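Local structure of invasion protein InvA (Salmonella enterica, 2X49) at residues A[69-83]-A[95-109]. The protein is an inner-membrane component of the Salmonella type III secretion export apparatus, involved in invasion of intestinal epithelial cells, here represented by its C-terminal domain. Sequence-based numbering, arbitrary orientation.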
loop_
_atom_site.group_PDB
_atom_site.type_symbol
_atom_site.label_atom_id
_atom_site.label_comp_id
_atom_site.label_asym_id
_atom_site.label_seq_id
_atom_site.Cartn_x
_atom_site.Cartn_y
_atom_site.Cartn_z
ATOM N N GLU A 69 -10.314 1.678 10.529
ATOM C CA GLU A 69 -10.199 3.036 9.961
ATOM C C GLU A 69 -11.531 3.619 9.613
ATOM O O GLU A 69 -12.426 2.920 9.183
ATOM C CB GLU A 69 -9.384 2.981 8.655
ATOM C CG GLU A 69 -7.899 3.260 8.786
ATOM C CD GLU A 69 -7.611 4.621 9.368
ATOM O OE1 GLU A 69 -8.463 5.524 9.209
ATOM O OE2 GLU A 69 -6.539 4.787 9.992
ATOM N N GLN A 70 -11.619 4.918 9.772
ATOM C CA GLN A 70 -12.777 5.675 9.283
ATOM C C GLN A 70 -12.265 6.572 8.168
ATOM O O GLN A 70 -11.305 7.367 8.360
ATOM C CB GLN A 70 -13.428 6.498 10.403
ATOM C CG GLN A 70 -14.718 7.246 9.971
ATOM C CD GLN A 70 -15.572 7.753 11.156
ATOM O OE1 GLN A 70 -15.622 7.136 12.227
ATOM N NE2 GLN A 70 -16.272 8.858 10.945
ATOM N N PHE A 71 -12.960 6.462 7.042
ATOM C CA PHE A 71 -12.656 7.196 5.809
ATOM C C PHE A 71 -13.691 8.282 5.558
ATOM O O PHE A 71 -14.871 8.142 5.810
ATOM C CB PHE A 71 -12.667 6.260 4.581
ATOM C CG PHE A 71 -11.761 5.047 4.694
ATOM C CD1 PHE A 71 -10.457 5.085 4.200
ATOM C CD2 PHE A 71 -12.183 3.894 5.285
ATOM C CE1 PHE A 71 -9.599 3.987 4.228
ATOM C CE2 PHE A 71 -11.324 2.783 5.373
ATOM C CZ PHE A 71 -10.016 2.837 4.884
ATOM N N THR A 72 -13.225 9.373 5.012
ATOM C CA THR A 72 -14.104 10.423 4.499
ATOM C C THR A 72 -14.059 10.410 2.972
ATOM O O THR A 72 -13.007 10.509 2.391
ATOM C CB THR A 72 -13.604 11.767 5.010
ATOM O OG1 THR A 72 -13.672 11.762 6.452
ATOM C CG2 THR A 72 -14.343 12.964 4.393
ATOM N N VAL A 73 -15.213 10.186 2.367
ATOM C CA VAL A 73 -15.373 10.136 0.939
ATOM C C VAL A 73 -16.509 11.086 0.575
ATOM O O VAL A 73 -17.621 10.851 0.995
ATOM C CB VAL A 73 -15.748 8.700 0.455
ATOM C CG1 VAL A 73 -16.047 8.667 -1.072
ATOM C CG2 VAL A 73 -14.669 7.690 0.801
ATOM N N TYR A 74 -16.212 12.128 -0.183
ATOM C CA TYR A 74 -17.261 13.079 -0.664
ATOM C C TYR A 74 -17.835 12.540 -1.944
ATOM O O TYR A 74 -17.426 12.866 -3.050
ATOM C CB TYR A 74 -16.740 14.548 -0.747
ATOM C CG TYR A 74 -16.545 15.147 0.626
ATOM C CD1 TYR A 74 -17.598 15.762 1.306
ATOM C CD2 TYR A 74 -15.315 15.099 1.286
ATOM C CE1 TYR A 74 -17.472 16.225 2.539
ATOM C CE2 TYR A 74 -15.170 15.584 2.530
ATOM C CZ TYR A 74 -16.235 16.172 3.164
ATOM O OH TYR A 74 -16.127 16.661 4.446
ATOM N N PHE A 75 -18.874 11.744 -1.771
ATOM C CA PHE A 75 -19.505 10.963 -2.846
ATOM C C PHE A 75 -19.964 11.804 -4.033
ATOM O O PHE A 75 -19.963 11.339 -5.184
ATOM C CB PHE A 75 -20.698 10.133 -2.347
ATOM C CG PHE A 75 -20.302 9.005 -1.433
ATOM C CD1 PHE A 75 -19.717 7.882 -1.949
ATOM C CD2 PHE A 75 -20.449 9.115 -0.051
ATOM C CE1 PHE A 75 -19.323 6.842 -1.111
ATOM C CE2 PHE A 75 -20.036 8.070 0.805
ATOM C CZ PHE A 75 -19.492 6.948 0.260
ATOM N N ASP A 76 -20.329 13.032 -3.746
ATOM C CA ASP A 76 -20.891 13.938 -4.774
ATOM C C ASP A 76 -19.832 14.886 -5.383
ATOM O O ASP A 76 -20.149 15.717 -6.231
ATOM C CB ASP A 76 -22.082 14.732 -4.192
ATOM C CG ASP A 76 -23.163 13.818 -3.563
ATOM O OD1 ASP A 76 -23.381 12.718 -4.081
ATOM O OD2 ASP A 76 -23.736 14.206 -2.518
ATOM N N LEU A 77 -18.576 14.741 -4.935
ATOM C CA LEU A 77 -17.440 15.627 -5.371
ATOM C C LEU A 77 -16.353 14.776 -6.060
ATOM O O LEU A 77 -16.485 13.576 -6.213
ATOM C CB LEU A 77 -16.843 16.433 -4.195
ATOM C CG LEU A 77 -17.780 17.297 -3.303
ATOM C CD1 LEU A 77 -17.083 18.008 -2.156
ATOM C CD2 LEU A 77 -18.488 18.308 -4.253
ATOM N N MET A 78 -15.298 15.475 -6.475
ATOM C CA MET A 78 -14.132 14.920 -7.157
ATOM C C MET A 78 -12.883 15.217 -6.351
ATOM O O MET A 78 -12.655 16.327 -5.913
ATOM C CB MET A 78 -13.973 15.541 -8.557
ATOM C CG MET A 78 -15.089 15.261 -9.472
ATOM S SD MET A 78 -15.216 13.540 -9.945
ATOM C CE MET A 78 -13.794 13.426 -11.066
ATOM N N ARG A 79 -12.002 14.233 -6.259
ATOM C CA ARG A 79 -10.735 14.470 -5.565
ATOM C C ARG A 79 -9.635 14.942 -6.490
ATOM O O ARG A 79 -9.421 14.351 -7.552
ATOM C CB ARG A 79 -10.283 13.206 -4.849
ATOM C CG ARG A 79 -9.052 13.499 -4.033
ATOM C CD ARG A 79 -8.413 12.330 -3.289
ATOM N NE ARG A 79 -7.000 12.663 -3.053
ATOM C CZ ARG A 79 -5.983 11.810 -3.101
ATOM N NH1 ARG A 79 -6.191 10.523 -3.354
ATOM N NH2 ARG A 79 -4.736 12.251 -2.904
ATOM N N VAL A 80 -8.937 15.985 -6.043
ATOM C CA VAL A 80 -7.733 16.535 -6.726
ATOM C C VAL A 80 -6.521 15.833 -6.163
ATOM O O VAL A 80 -6.004 16.140 -5.103
ATOM C CB VAL A 80 -7.565 18.075 -6.591
ATOM C CG1 VAL A 80 -6.474 18.594 -7.591
ATOM C CG2 VAL A 80 -8.871 18.786 -6.899
ATOM N N VAL A 81 -6.032 14.887 -6.938
ATOM C CA VAL A 81 -4.911 13.996 -6.470
ATOM C C VAL A 81 -3.605 14.741 -6.268
ATOM O O VAL A 81 -2.937 14.583 -5.252
ATOM C CB VAL A 81 -4.731 12.756 -7.391
ATOM C CG1 VAL A 81 -3.537 11.847 -6.961
ATOM C CG2 VAL A 81 -6.049 11.906 -7.471
ATOM N N ASN A 82 -3.259 15.574 -7.230
ATOM C CA ASN A 82 -2.025 16.381 -7.200
ATOM C C ASN A 82 -2.306 17.850 -6.900
ATOM O O ASN A 82 -1.779 18.771 -7.509
ATOM C CB ASN A 82 -1.192 16.202 -8.479
ATOM C CG ASN A 82 -1.908 16.693 -9.724
ATOM O OD1 ASN A 82 -3.112 16.872 -9.705
ATOM N ND2 ASN A 82 -1.168 16.901 -10.817
ATOM N N TYR A 83 -3.116 18.038 -5.879
ATOM C CA TYR A 83 -3.452 19.404 -5.395
ATOM C C TYR A 83 -2.228 20.278 -5.098
ATOM O O TYR A 83 -1.173 19.816 -4.661
ATOM C CB TYR A 83 -4.279 19.303 -4.113
ATOM C CG TYR A 83 -4.807 20.629 -3.627
ATOM C CD1 TYR A 83 -5.962 21.178 -4.152
ATOM C CD2 TYR A 83 -4.137 21.338 -2.636
ATOM C CE1 TYR A 83 -6.442 22.415 -3.716
ATOM C CE2 TYR A 83 -4.622 22.585 -2.167
ATOM C CZ TYR A 83 -5.769 23.113 -2.716
ATOM O OH TYR A 83 -6.214 24.339 -2.239
ATOM N N THR A 95 -12.923 21.471 -0.459
ATOM C CA THR A 95 -13.356 20.752 0.720
ATOM C C THR A 95 -12.157 19.893 1.123
ATOM O O THR A 95 -11.582 19.211 0.293
ATOM C CB THR A 95 -14.578 19.890 0.421
ATOM O OG1 THR A 95 -15.652 20.765 0.037
ATOM C CG2 THR A 95 -14.970 18.985 1.584
ATOM N N ILE A 96 -11.754 20.060 2.376
ATOM C CA ILE A 96 -10.505 19.486 2.877
ATOM C C ILE A 96 -10.772 18.553 4.046
ATOM O O ILE A 96 -11.464 18.902 5.007
ATOM C CB ILE A 96 -9.512 20.573 3.389
ATOM C CG1 ILE A 96 -9.332 21.779 2.429
ATOM C CG2 ILE A 96 -8.171 19.859 3.640
ATOM C CD1 ILE A 96 -8.450 22.938 2.922
ATOM N N HIS A 97 -10.219 17.367 3.906
ATOM C CA HIS A 97 -10.185 16.403 4.986
ATOM C C HIS A 97 -8.736 16.094 5.320
ATOM O O HIS A 97 -7.869 15.967 4.459
ATOM C CB HIS A 97 -10.959 15.121 4.607
ATOM C CG HIS A 97 -10.865 14.054 5.645
ATOM N ND1 HIS A 97 -11.397 14.203 6.914
ATOM C CD2 HIS A 97 -10.275 12.836 5.633
ATOM C CE1 HIS A 97 -11.138 13.124 7.630
ATOM N NE2 HIS A 97 -10.467 12.277 6.877
ATOM N N GLN A 98 -8.465 15.945 6.593
ATOM C CA GLN A 98 -7.140 15.561 7.092
ATOM C C GLN A 98 -7.185 14.301 7.921
ATOM O O GLN A 98 -8.129 14.058 8.673
ATOM C CB GLN A 98 -6.516 16.722 7.873
ATOM C CG GLN A 98 -5.172 16.469 8.486
ATOM C CD GLN A 98 -4.813 17.563 9.442
ATOM O OE1 GLN A 98 -5.513 17.759 10.463
ATOM N NE2 GLN A 98 -3.736 18.294 9.155
ATOM N N GLN A 99 -6.187 13.461 7.710
ATOM C CA GLN A 99 -5.981 12.247 8.543
ATOM C C GLN A 99 -4.511 12.170 8.876
ATOM O O GLN A 99 -3.686 11.993 7.992
ATOM C CB GLN A 99 -6.463 11.004 7.781
ATOM C CG GLN A 99 -6.685 9.767 8.665
ATOM C CD GLN A 99 -8.162 9.507 8.974
ATOM O OE1 GLN A 99 -9.088 9.999 8.107
ATOM N NE2 GLN A 99 -8.469 8.869 9.976
ATOM N N GLY A 100 -4.163 12.410 10.131
ATOM C CA GLY A 100 -2.750 12.564 10.486
ATOM C C GLY A 100 -2.182 13.819 9.858
ATOM O O GLY A 100 -2.697 14.911 10.077
ATOM N N SER A 101 -1.096 13.691 9.094
ATOM C CA SER A 101 -0.627 14.866 8.311
ATOM C C SER A 101 -0.976 14.795 6.834
ATOM O O SER A 101 -0.625 15.691 6.046
ATOM C CB SER A 101 0.863 15.144 8.506
ATOM O OG SER A 101 1.689 14.139 7.942
ATOM N N SER A 102 -1.716 13.767 6.481
ATOM C CA SER A 102 -2.213 13.650 5.098
ATOM C C SER A 102 -3.449 14.487 4.939
ATOM O O SER A 102 -4.359 14.444 5.757
ATOM C CB SER A 102 -2.606 12.222 4.693
ATOM O OG SER A 102 -1.517 11.434 4.376
ATOM N N GLN A 103 -3.463 15.195 3.837
ATOM C CA GLN A 103 -4.605 16.036 3.462
ATOM C C GLN A 103 -5.187 15.585 2.135
ATOM O O GLN A 103 -4.490 15.099 1.236
ATOM C CB GLN A 103 -4.218 17.509 3.405
ATOM C CG GLN A 103 -4.143 18.266 4.758
ATOM C CD GLN A 103 -3.814 19.744 4.572
ATOM O OE1 GLN A 103 -4.853 20.592 4.558
ATOM N NE2 GLN A 103 -2.643 20.117 4.390
ATOM N N TYR A 104 -6.502 15.718 2.080
ATOM C CA TYR A 104 -7.299 15.353 0.884
ATOM C C TYR A 104 -8.168 16.520 0.468
ATOM O O TYR A 104 -8.858 17.093 1.283
ATOM C CB TYR A 104 -8.175 14.144 1.175
ATOM C CG TYR A 104 -7.396 12.959 1.664
ATOM C CD1 TYR A 104 -6.972 11.992 0.802
ATOM C CD2 TYR A 104 -7.101 12.811 3.019
ATOM C CE1 TYR A 104 -6.243 10.928 1.257
ATOM C CE2 TYR A 104 -6.357 11.742 3.479
ATOM C CZ TYR A 104 -5.954 10.787 2.581
ATOM O OH TYR A 104 -5.240 9.661 2.914
ATOM N N PHE A 105 -8.141 16.815 -0.825
ATOM C CA PHE A 105 -8.788 17.994 -1.385
ATOM C C PHE A 105 -9.820 17.587 -2.413
ATOM O O PHE A 105 -9.555 16.854 -3.366
ATOM C CB PHE A 105 -7.721 18.909 -2.012
ATOM C CG PHE A 105 -6.738 19.458 -0.999
ATOM C CD1 PHE A 105 -6.985 20.645 -0.334
ATOM C CD2 PHE A 105 -5.585 18.760 -0.701
ATOM C CE1 PHE A 105 -6.099 21.114 0.625
ATOM C CE2 PHE A 105 -4.677 19.252 0.241
ATOM C CZ PHE A 105 -4.950 20.379 0.912
ATOM N N TRP A 106 -11.005 18.094 -2.175
ATOM C CA TRP A 106 -12.159 17.760 -3.023
ATOM C C TRP A 106 -12.759 19.072 -3.595
ATOM O O TRP A 106 -12.891 20.107 -2.908
ATOM C CB TRP A 106 -13.230 16.995 -2.247
ATOM C CG TRP A 106 -12.790 15.676 -1.609
ATOM C CD1 TRP A 106 -12.034 15.527 -0.456
ATOM C CD2 TRP A 106 -13.085 14.382 -2.071
ATOM N NE1 TRP A 106 -11.894 14.222 -0.197
ATOM C CE2 TRP A 106 -12.504 13.474 -1.173
ATOM C CE3 TRP A 106 -13.820 13.885 -3.147
ATOM C CZ2 TRP A 106 -12.624 12.082 -1.324
ATOM C CZ3 TRP A 106 -13.925 12.541 -3.308
ATOM C CH2 TRP A 106 -13.349 11.619 -2.394
ATOM N N VAL A 107 -13.200 18.953 -4.852
ATOM C CA VAL A 107 -13.813 20.059 -5.567
ATOM C C VAL A 107 -15.093 19.608 -6.277
ATOM O O VAL A 107 -15.393 18.424 -6.445
ATOM C CB VAL A 107 -12.841 20.711 -6.588
ATOM C CG1 VAL A 107 -11.605 21.252 -5.881
ATOM C CG2 VAL A 107 -12.475 19.754 -7.667
ATOM N N THR A 108 -15.825 20.608 -6.716
ATOM C CA THR A 108 -17.007 20.301 -7.511
ATOM C C THR A 108 -16.642 19.723 -8.854
ATOM O O THR A 108 -15.531 19.891 -9.368
ATOM C CB THR A 108 -17.955 21.536 -7.711
ATOM O OG1 THR A 108 -17.307 22.514 -8.554
ATOM C CG2 THR A 108 -18.370 22.155 -6.359
ATOM N N HIS A 109 -17.638 19.135 -9.488
ATOM C CA HIS A 109 -17.446 18.563 -10.818
ATOM C C HIS A 109 -17.033 19.651 -11.817
ATOM O O HIS A 109 -16.094 19.494 -12.630
ATOM C CB HIS A 109 -18.668 17.794 -11.308
ATOM C CG HIS A 109 -18.863 16.470 -10.626
ATOM N ND1 HIS A 109 -18.653 15.266 -11.258
ATOM C CD2 HIS A 109 -19.245 16.165 -9.367
ATOM C CE1 HIS A 109 -18.911 14.272 -10.424
ATOM N NE2 HIS A 109 -19.267 14.788 -9.262
HETATM O O HOH W 1 -10.942 12.465 1.955
HETATM O O HOH W 2 -18.963 12.389 -7.270
HETATM O O HOH W 3 -6.360 15.403 -2.626
HETATM O O HOH W 4 -3.938 15.239 -1.319
#
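The Trp106 indole is sandwiched between Tyr74 and Arg79: Arg79 CB stands 3.9 Å from the centroid of the six-membered ring of Trp106, almost on the ring normal. Over the other face lie Tyr74 N and CB, and the phenol turns its edge to the five-membered ring, planes at 65°, a T-shaped pair. At the indole edge, Trp106 NE1 donates to a water 2.9 Å away that in turn donates to Thr72 O, tying the indole to strand 69-72. Thr95 CG2 covers a face of Tyr74, 3.6 Å from the ring centroid. Thr72 CB sits over His97, whose in-plane NE2-H bonds Gln99 OE1 at 2.9 Å, which helps hold the ring's rotation. Met78 CG lies over the His109 face. Tyr83, its CG anti to the backbone N (chi1 -173°), forms an offset stack with Phe105, centroids 3.7 Å apart and planes at 4°. Arg79 runs extended past Trp106 to salt bridges with Asp289 and Glu128. Backbone bonds, Met78 N to Val107 O 3.0 Å and Val107 N to Met78 O 2.9 Å, establish antiparallel pairing. Strand 78-80 thus joins strand 102-107 of the hairpin 95-99/102-107, whose type II' turn runs from Gln99 to Ser102, within a four-stranded antiparallel sheet.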